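ATP:cob(I)alamin adenosyltransferase, putative (Burkholderia thailandensis, PDB 2ZHZ) probably transfers the adenosyl group of ATP to the cobalt of reduced cobalamin, making adenosylcobalamin, and works as a homotrimer of helix bundles. Local coordinates at residues D40-Q45 against H67-L72; S63-D68 against N153-L158. All blocks are in the same frame, centred on the assembly; numbering follows the deposited sequence.

Overall arrangement
After the short strands 17-19 and 25-27 the chain enters helix 31-50, which carries 40-45, turns back into helix 56-77, and there contact 1 closes a short helical hairpin. The same helix supplies 63-68 to contact 2, which closes a far longer loop over 84 intervening residues by bringing in 153-158 of helix 147-169. The two loops overlap only in 63-72, where H67 and D68 belong to both contacts. Their centres lie about 8 Å apart, and L42 and L69 of contact 1 both pack on L155 of contact 2. Helices 31-50, 56-77 and 147-169 are thereby tied into one bundle core, with ATP at the far side of the last.

Contact 1: D40-Q45 against H67-L72; sequences DELNSQ and HDLFDL
L42 and N43 meet L69 between helices 31-50 and 56-77, consecutive antiparallel helices of the subunit's helix bundle. The axes of the two short segments run at 168° to each other and approach to 9.7 Å, with N43 and L69 facing across the gap.

The apolar part joins two leucines whose side chains cross at about a right angle. L42 CD2 touches L69 CD1 at 3.8 Å, and L42 CG lies almost as close to the same methyl. Different first torsions go with this crossing: CG of L42 stands anti to the backbone N (chi1 166°), that of L69 anti to the carbonyl carbon (chi1 -68°), and L42 CD2 is brought onto L69 CD1. L42 also packs on V127 and C128 of helix 116-141, and both leucines reach L155 of helix 147-169, so the pair belongs to the bundle core.

The polar side chain in the interface is N43, which slides past L69 in the opposite direction. Its amide lies against aliphatic carbon: CG is 3.9 Å from L69 CB, and OD1 is 3.7 Å from L69 CD1. Both polar ends of this buried amide are hydrogen-bonded to residues flanking the segments. The N43 carbonyl O accepts a hydrogen bond from Q66 NE2, a polar tie between the two helices.

Salt bridges lie on other faces of the helices. E41 pairs with R130 of its own chain and with R130 of the second subunit, D40 with R125 of that subunit, and D68 with R91. The ring of F70 meets F109 of the second subunit.

Within helix 31-50, D40 O takes two donors from one residue, S44 N at 2.9 Å and S44 OG at 3.1 Å, which arrive from opposite faces of the carbonyl plane.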
loop_
_atom_site.group_PDB
_atom_site.type_symbol
_atom_site.label_atom_id
_atom_site.label_comp_id
_atom_site.label_asym_id
_atom_site.label_seq_id
_atom_site.Cartn_x
_atom_site.Cartn_y
_atom_site.Cartn_z
ATOM N N ASP B 40 7.448 -7.146 -1.250
ATOM C CA ASP B 40 6.900 -7.332 -2.593
ATOM C C ASP B 40 6.018 -6.121 -2.940
ATOM O O ASP B 40 6.081 -5.589 -4.051
ATOM C CB ASP B 40 6.066 -8.622 -2.621
ATOM C CG ASP B 40 5.629 -9.032 -4.025
ATOM O OD1 ASP B 40 4.720 -9.888 -4.122
ATOM O OD2 ASP B 40 6.181 -8.523 -5.025
ATOM N N GLU B 41 5.205 -5.683 -1.982
ATOM C CA GLU B 41 4.326 -4.536 -2.209
ATOM C C GLU B 41 5.168 -3.287 -2.471
ATOM O O GLU B 41 4.841 -2.470 -3.334
ATOM C CB GLU B 41 3.407 -4.310 -1.001
ATOM C CG GLU B 41 2.258 -3.342 -1.292
ATOM C CD GLU B 41 1.314 -3.164 -0.112
ATOM O OE1 GLU B 41 1.218 -4.085 0.722
ATOM O OE2 GLU B 41 0.655 -2.107 -0.031
ATOM N N LEU B 42 6.250 -3.137 -1.716
ATOM C CA LEU B 42 7.146 -2.001 -1.909
ATOM C C LEU B 42 7.748 -2.056 -3.307
ATOM O O LEU B 42 7.786 -1.054 -4.016
ATOM C CB LEU B 42 8.285 -2.025 -0.890
ATOM C CG LEU B 42 9.463 -1.088 -1.194
ATOM C CD1 LEU B 42 8.992 0.368 -1.208
ATOM C CD2 LEU B 42 10.553 -1.281 -0.145
ATOM N N ASN B 43 8.227 -3.230 -3.699
ATOM C CA ASN B 43 8.833 -3.375 -5.017
ATOM C C ASN B 43 7.829 -3.024 -6.115
ATOM O O ASN B 43 8.192 -2.442 -7.141
ATOM C CB ASN B 43 9.364 -4.800 -5.206
ATOM C CG ASN B 43 10.504 -4.864 -6.209
ATOM O OD1 ASN B 43 11.074 -3.837 -6.578
ATOM N ND2 ASN B 43 10.853 -6.071 -6.635
ATOM N N SER B 44 6.564 -3.358 -5.888
ATOM C CA SER B 44 5.521 -3.068 -6.863
ATOM C C SER B 44 5.242 -1.574 -6.972
ATOM O O SER B 44 5.016 -1.065 -8.071
ATOM C CB SER B 44 4.238 -3.824 -6.508
ATOM O OG SER B 44 4.451 -5.224 -6.640
ATOM N N GLN B 45 5.252 -0.870 -5.841
ATOM C CA GLN B 45 5.025 0.573 -5.874
ATOM C C GLN B 45 6.181 1.242 -6.624
ATOM O O GLN B 45 5.979 2.223 -7.343
ATOM C CB GLN B 45 4.911 1.137 -4.454
ATOM C CG GLN B 45 3.550 0.901 -3.794
ATOM C CD GLN B 45 2.418 1.677 -4.464
ATOM O OE1 GLN B 45 2.653 2.506 -5.338
ATOM N NE2 GLN B 45 1.184 1.414 -4.041
ATOM N N HIS B 67 15.917 -5.033 -8.084
ATOM C CA HIS B 67 16.688 -6.271 -8.072
ATOM C C HIS B 67 17.110 -6.579 -6.639
ATOM O O HIS B 67 17.056 -7.728 -6.206
ATOM C CB HIS B 67 17.916 -6.131 -8.974
ATOM C CG HIS B 67 17.579 -5.982 -10.424
ATOM N ND1 HIS B 67 17.157 -7.040 -11.202
ATOM C CD2 HIS B 67 17.579 -4.897 -11.231
ATOM C CE1 HIS B 67 16.913 -6.610 -12.427
ATOM N NE2 HIS B 67 17.160 -5.312 -12.471
ATOM N N ASP B 68 17.520 -5.545 -5.908
ATOM C CA ASP B 68 17.927 -5.703 -4.511
ATOM C C ASP B 68 16.754 -6.233 -3.693
ATOM O O ASP B 68 16.909 -7.126 -2.852
ATOM C CB ASP B 68 18.337 -4.363 -3.887
ATOM C CG ASP B 68 19.632 -3.804 -4.447
ATOM O OD1 ASP B 68 20.336 -4.508 -5.201
ATOM O OD2 ASP B 68 19.943 -2.643 -4.107
ATOM N N LEU B 69 15.583 -5.647 -3.922
ATOM C CA LEU B 69 14.380 -6.035 -3.199
ATOM C C LEU B 69 13.961 -7.457 -3.528
ATOM O O LEU B 69 13.407 -8.163 -2.682
ATOM C CB LEU B 69 13.246 -5.048 -3.500
ATOM C CG LEU B 69 13.486 -3.651 -2.920
ATOM C CD1 LEU B 69 12.294 -2.750 -3.236
ATOM C CD2 LEU B 69 13.692 -3.744 -1.406
ATOM N N PHE B 70 14.216 -7.880 -4.761
ATOM C CA PHE B 70 13.886 -9.241 -5.149
ATOM C C PHE B 70 14.769 -10.185 -4.333
ATOM O O PHE B 70 14.308 -11.213 -3.840
ATOM C CB PHE B 70 14.147 -9.462 -6.636
ATOM C CG PHE B 70 13.783 -10.838 -7.105
ATOM C CD1 PHE B 70 12.456 -11.170 -7.357
ATOM C CD2 PHE B 70 14.760 -11.818 -7.246
ATOM C CE1 PHE B 70 12.105 -12.464 -7.742
ATOM C CE2 PHE B 70 14.421 -13.114 -7.630
ATOM C CZ PHE B 70 13.090 -13.436 -7.878
ATOM N N ASP B 71 16.042 -9.828 -4.189
ATOM C CA ASP B 71 16.970 -10.656 -3.424
ATOM C C ASP B 71 16.675 -10.617 -1.931
ATOM O O ASP B 71 16.819 -11.623 -1.236
ATOM C CB ASP B 71 18.415 -10.218 -3.669
ATOM C CG ASP B 71 18.892 -10.547 -5.069
ATOM O OD1 ASP B 71 18.242 -11.374 -5.747
ATOM O OD2 ASP B 71 19.927 -9.991 -5.489
ATOM N N LEU B 72 16.261 -9.453 -1.437
ATOM C CA LEU B 72 15.945 -9.309 -0.024
ATOM C C LEU B 72 14.765 -10.228 0.292
ATOM O O LEU B 72 14.758 -10.919 1.311
ATOM C CB LEU B 72 15.601 -7.847 0.295
ATOM C CG LEU B 72 15.596 -7.436 1.773
ATOM C CD1 LEU B 72 15.742 -5.923 1.883
ATOM C CD2 LEU B 72 14.319 -7.895 2.440
#

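Contact 2: S63-D68 against N153-L158; sequences SAIQHD and NRLSDL. With ATP (adenosine-5'-triphosphate), chain H.
The bundle core of the adenosyltransferase fold continues where helix 56-77 faces helix 147-169, whose 153-158 segment carries residues of the ATP and magnesium site. I65 supplies the touching atoms of the first helix, and its partners L155 and L158, three residues apart, line one flank of the second.

I65 meets them with two branches. CD1 touches both leucines, 3.8 Å from L155 CD1 and 4.0 Å from L158 CD2. CG2 lies 4.0 Å from both methyls of L155, so L155 is met by both ends of the branched side chain and L158 by CD1 alone. The extended second torsion (chi2 168°) carries CD1 outward to the two leucines. With CG anti to the backbone N in both leucines, L155 CD1 and L158 CD2 are presented to that methyl. The CA atoms of I65 and L155 are 8.7 Å apart, a gap bridged by side chains. W95 of helix 86-101 packs on both I65 and L158, while L155 also touches L42 and C128.

Polar residues of 153-158 serve other faces. N153 belongs to the ATP pocket and, with D157, to the magnesium site, although no magnesium is bound at D157 in this chain. R154 forms salt bridges with D93 and with D14 of the third subunit, and D157 forms one with R11 of that subunit, which itself binds the ATP.

No hydrogen bond crosses between the two segments: the join rests on apolar packing, while the charged groups of 153-158 turn to D93 of helix 86-101, the nucleotide site and the subunit boundary.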
loop_
_atom_site.group_PDB
_atom_site.type_symbol
_atom_site.label_atom_id
_atom_site.label_comp_id
_atom_site.label_asym_id
_atom_site.label_seq_id
_atom_site.Cartn_x
_atom_site.Cartn_y
_atom_site.Cartn_z
ATOM N N SER B 63 15.759 1.043 -10.681
ATOM C CA SER B 63 15.698 -0.250 -11.352
ATOM C C SER B 63 16.595 -1.241 -10.619
ATOM O O SER B 63 16.227 -2.399 -10.420
ATOM C CB SER B 63 16.139 -0.122 -12.813
ATOM O OG SER B 63 15.231 0.684 -13.543
ATOM N N ALA B 64 17.772 -0.776 -10.211
ATOM C CA ALA B 64 18.717 -1.618 -9.492
ATOM C C ALA B 64 18.133 -2.013 -8.142
ATOM O O ALA B 64 18.346 -3.128 -7.660
ATOM C CB ALA B 64 20.028 -0.877 -9.288
ATOM N N ILE B 65 17.402 -1.087 -7.532
ATOM C CA ILE B 65 16.792 -1.340 -6.236
ATOM C C ILE B 65 15.755 -2.453 -6.319
ATOM O O ILE B 65 15.618 -3.239 -5.385
ATOM C CB ILE B 65 16.172 -0.040 -5.666
ATOM C CG1 ILE B 65 17.304 0.908 -5.250
ATOM C CG2 ILE B 65 15.250 -0.353 -4.480
ATOM C CD1 ILE B 65 16.862 2.330 -4.942
ATOM N N GLN B 66 15.030 -2.534 -7.433
ATOM C CA GLN B 66 14.033 -3.592 -7.591
ATOM C C GLN B 66 14.716 -4.955 -7.521
ATOM O O GLN B 66 14.163 -5.919 -6.980
ATOM C CB GLN B 66 13.299 -3.467 -8.929
ATOM C CG GLN B 66 12.301 -2.320 -8.995
ATOM C CD GLN B 66 11.229 -2.552 -10.043
ATOM O OE1 GLN B 66 11.515 -2.609 -11.243
ATOM N NE2 GLN B 66 9.982 -2.697 -9.591
ATOM N N HIS B 67 15.917 -5.033 -8.084
ATOM C CA HIS B 67 16.688 -6.271 -8.072
ATOM C C HIS B 67 17.110 -6.579 -6.639
ATOM O O HIS B 67 17.056 -7.728 -6.206
ATOM C CB HIS B 67 17.916 -6.131 -8.974
ATOM C CG HIS B 67 17.579 -5.982 -10.424
ATOM N ND1 HIS B 67 17.157 -7.040 -11.202
ATOM C CD2 HIS B 67 17.579 -4.897 -11.231
ATOM C CE1 HIS B 67 16.913 -6.610 -12.427
ATOM N NE2 HIS B 67 17.160 -5.312 -12.471
ATOM N N ASP B 68 17.520 -5.545 -5.908
ATOM C CA ASP B 68 17.927 -5.703 -4.511
ATOM C C ASP B 68 16.754 -6.233 -3.693
ATOM O O ASP B 68 16.909 -7.126 -2.852
ATOM C CB ASP B 68 18.337 -4.363 -3.887
ATOM C CG ASP B 68 19.632 -3.804 -4.447
ATOM O OD1 ASP B 68 20.336 -4.508 -5.201
ATOM O OD2 ASP B 68 19.943 -2.643 -4.107
ATOM N N ASN B 153 16.046 0.495 5.969
ATOM C CA ASN B 153 16.194 1.694 6.790
ATOM C C ASN B 153 16.764 2.790 5.882
ATOM O O ASN B 153 16.274 3.921 5.851
ATOM C CB ASN B 153 17.160 1.426 7.952
ATOM C CG ASN B 153 17.139 2.528 8.996
ATOM O OD1 ASN B 153 18.075 2.686 9.785
ATOM N ND2 ASN B 153 16.064 3.286 9.014
ATOM N N ARG B 154 17.798 2.431 5.130
ATOM C CA ARG B 154 18.439 3.362 4.215
ATOM C C ARG B 154 17.565 3.683 3.010
ATOM O O ARG B 154 17.543 4.818 2.544
ATOM C CB ARG B 154 19.779 2.784 3.747
ATOM C CG ARG B 154 20.831 2.789 4.835
ATOM C CD ARG B 154 22.070 1.978 4.469
ATOM N NE ARG B 154 23.064 2.103 5.530
ATOM C CZ ARG B 154 22.872 1.698 6.780
ATOM N NH1 ARG B 154 21.728 1.124 7.128
ATOM N NH2 ARG B 154 23.805 1.904 7.699
ATOM N N LEU B 155 16.840 2.688 2.511
ATOM C CA LEU B 155 15.992 2.901 1.347
ATOM C C LEU B 155 14.895 3.949 1.557
ATOM O O LEU B 155 14.625 4.740 0.653
ATOM C CB LEU B 155 15.366 1.580 0.886
ATOM C CG LEU B 155 14.487 1.672 -0.369
ATOM C CD1 LEU B 155 15.266 2.320 -1.510
ATOM C CD2 LEU B 155 14.020 0.281 -0.765
ATOM N N SER B 156 14.254 3.968 2.723
ATOM C CA SER B 156 13.201 4.962 2.935
ATOM C C SER B 156 13.824 6.354 2.925
ATOM O O SER B 156 13.221 7.313 2.448
ATOM C CB SER B 156 12.439 4.713 4.249
ATOM O OG SER B 156 13.242 4.912 5.394
ATOM N N ASP B 157 15.045 6.454 3.440
ATOM C CA ASP B 157 15.769 7.723 3.464
ATOM C C ASP B 157 16.028 8.133 2.011
ATOM O O ASP B 157 15.755 9.268 1.621
ATOM C CB ASP B 157 17.093 7.541 4.221
ATOM C CG ASP B 157 17.830 8.854 4.475
ATOM O OD1 ASP B 157 18.918 8.793 5.086
ATOM O OD2 ASP B 157 17.344 9.936 4.078
ATOM N N LEU B 158 16.534 7.199 1.205
ATOM C CA LEU B 158 16.825 7.483 -0.200
ATOM C C LEU B 158 15.565 7.830 -0.994
ATOM O O LEU B 158 15.602 8.664 -1.901
ATOM C CB LEU B 158 17.531 6.287 -0.855
ATOM C CG LEU B 158 17.872 6.454 -2.340
ATOM C CD1 LEU B 158 18.738 7.699 -2.528
ATOM C CD2 LEU B 158 18.604 5.215 -2.846
HETATM P PG ATP H . 17.755 6.448 11.116
HETATM O O1G ATP H . 18.263 5.056 11.349
HETATM O O2G ATP H . 18.839 7.484 11.172
HETATM O O3G ATP H . 17.013 6.543 9.811
HETATM P PB ATP H . 15.342 6.051 12.626
HETATM O O1B ATP H . 15.148 4.919 11.661
HETATM O O2B ATP H . 15.292 5.737 14.101
HETATM O O3B ATP H . 16.727 6.833 12.306
HETATM P PA ATP H . 13.912 7.930 10.910
HETATM O O1A ATP H . 13.866 6.906 9.828
HETATM O O2A ATP H . 14.796 9.143 10.757
HETATM O O3A ATP H . 14.247 7.223 12.352
HETATM O "O5'" ATP H . 12.397 8.418 11.141
HETATM C "C5'" ATP H . 12.114 9.595 11.892
HETATM C "C4'" ATP H . 10.937 9.361 12.833
HETATM O "O4'" ATP H . 9.952 8.455 12.275
HETATM C "C3'" ATP H . 11.377 8.799 14.182
HETATM O "O3'" ATP H . 11.168 9.774 15.211
HETATM C "C2'" ATP H . 10.567 7.525 14.375
HETATM O "O2'" ATP H . 9.763 7.640 15.558
HETATM C "C1'" ATP H . 9.699 7.347 13.142
HETATM N N9 ATP H . 10.017 6.075 12.398
HETATM C C8 ATP H . 11.245 5.514 12.222
HETATM N N7 ATP H . 11.179 4.375 11.493
HETATM C C5 ATP H . 9.886 4.179 11.182
HETATM C C6 ATP H . 9.101 3.159 10.420
HETATM N N6 ATP H . 9.720 2.107 9.840
HETATM N N1 ATP H . 7.737 3.325 10.328
HETATM C C2 ATP H . 7.088 4.386 10.907
HETATM N N3 ATP H . 7.749 5.351 11.614
HETATM C C4 ATP H . 9.118 5.303 11.781
#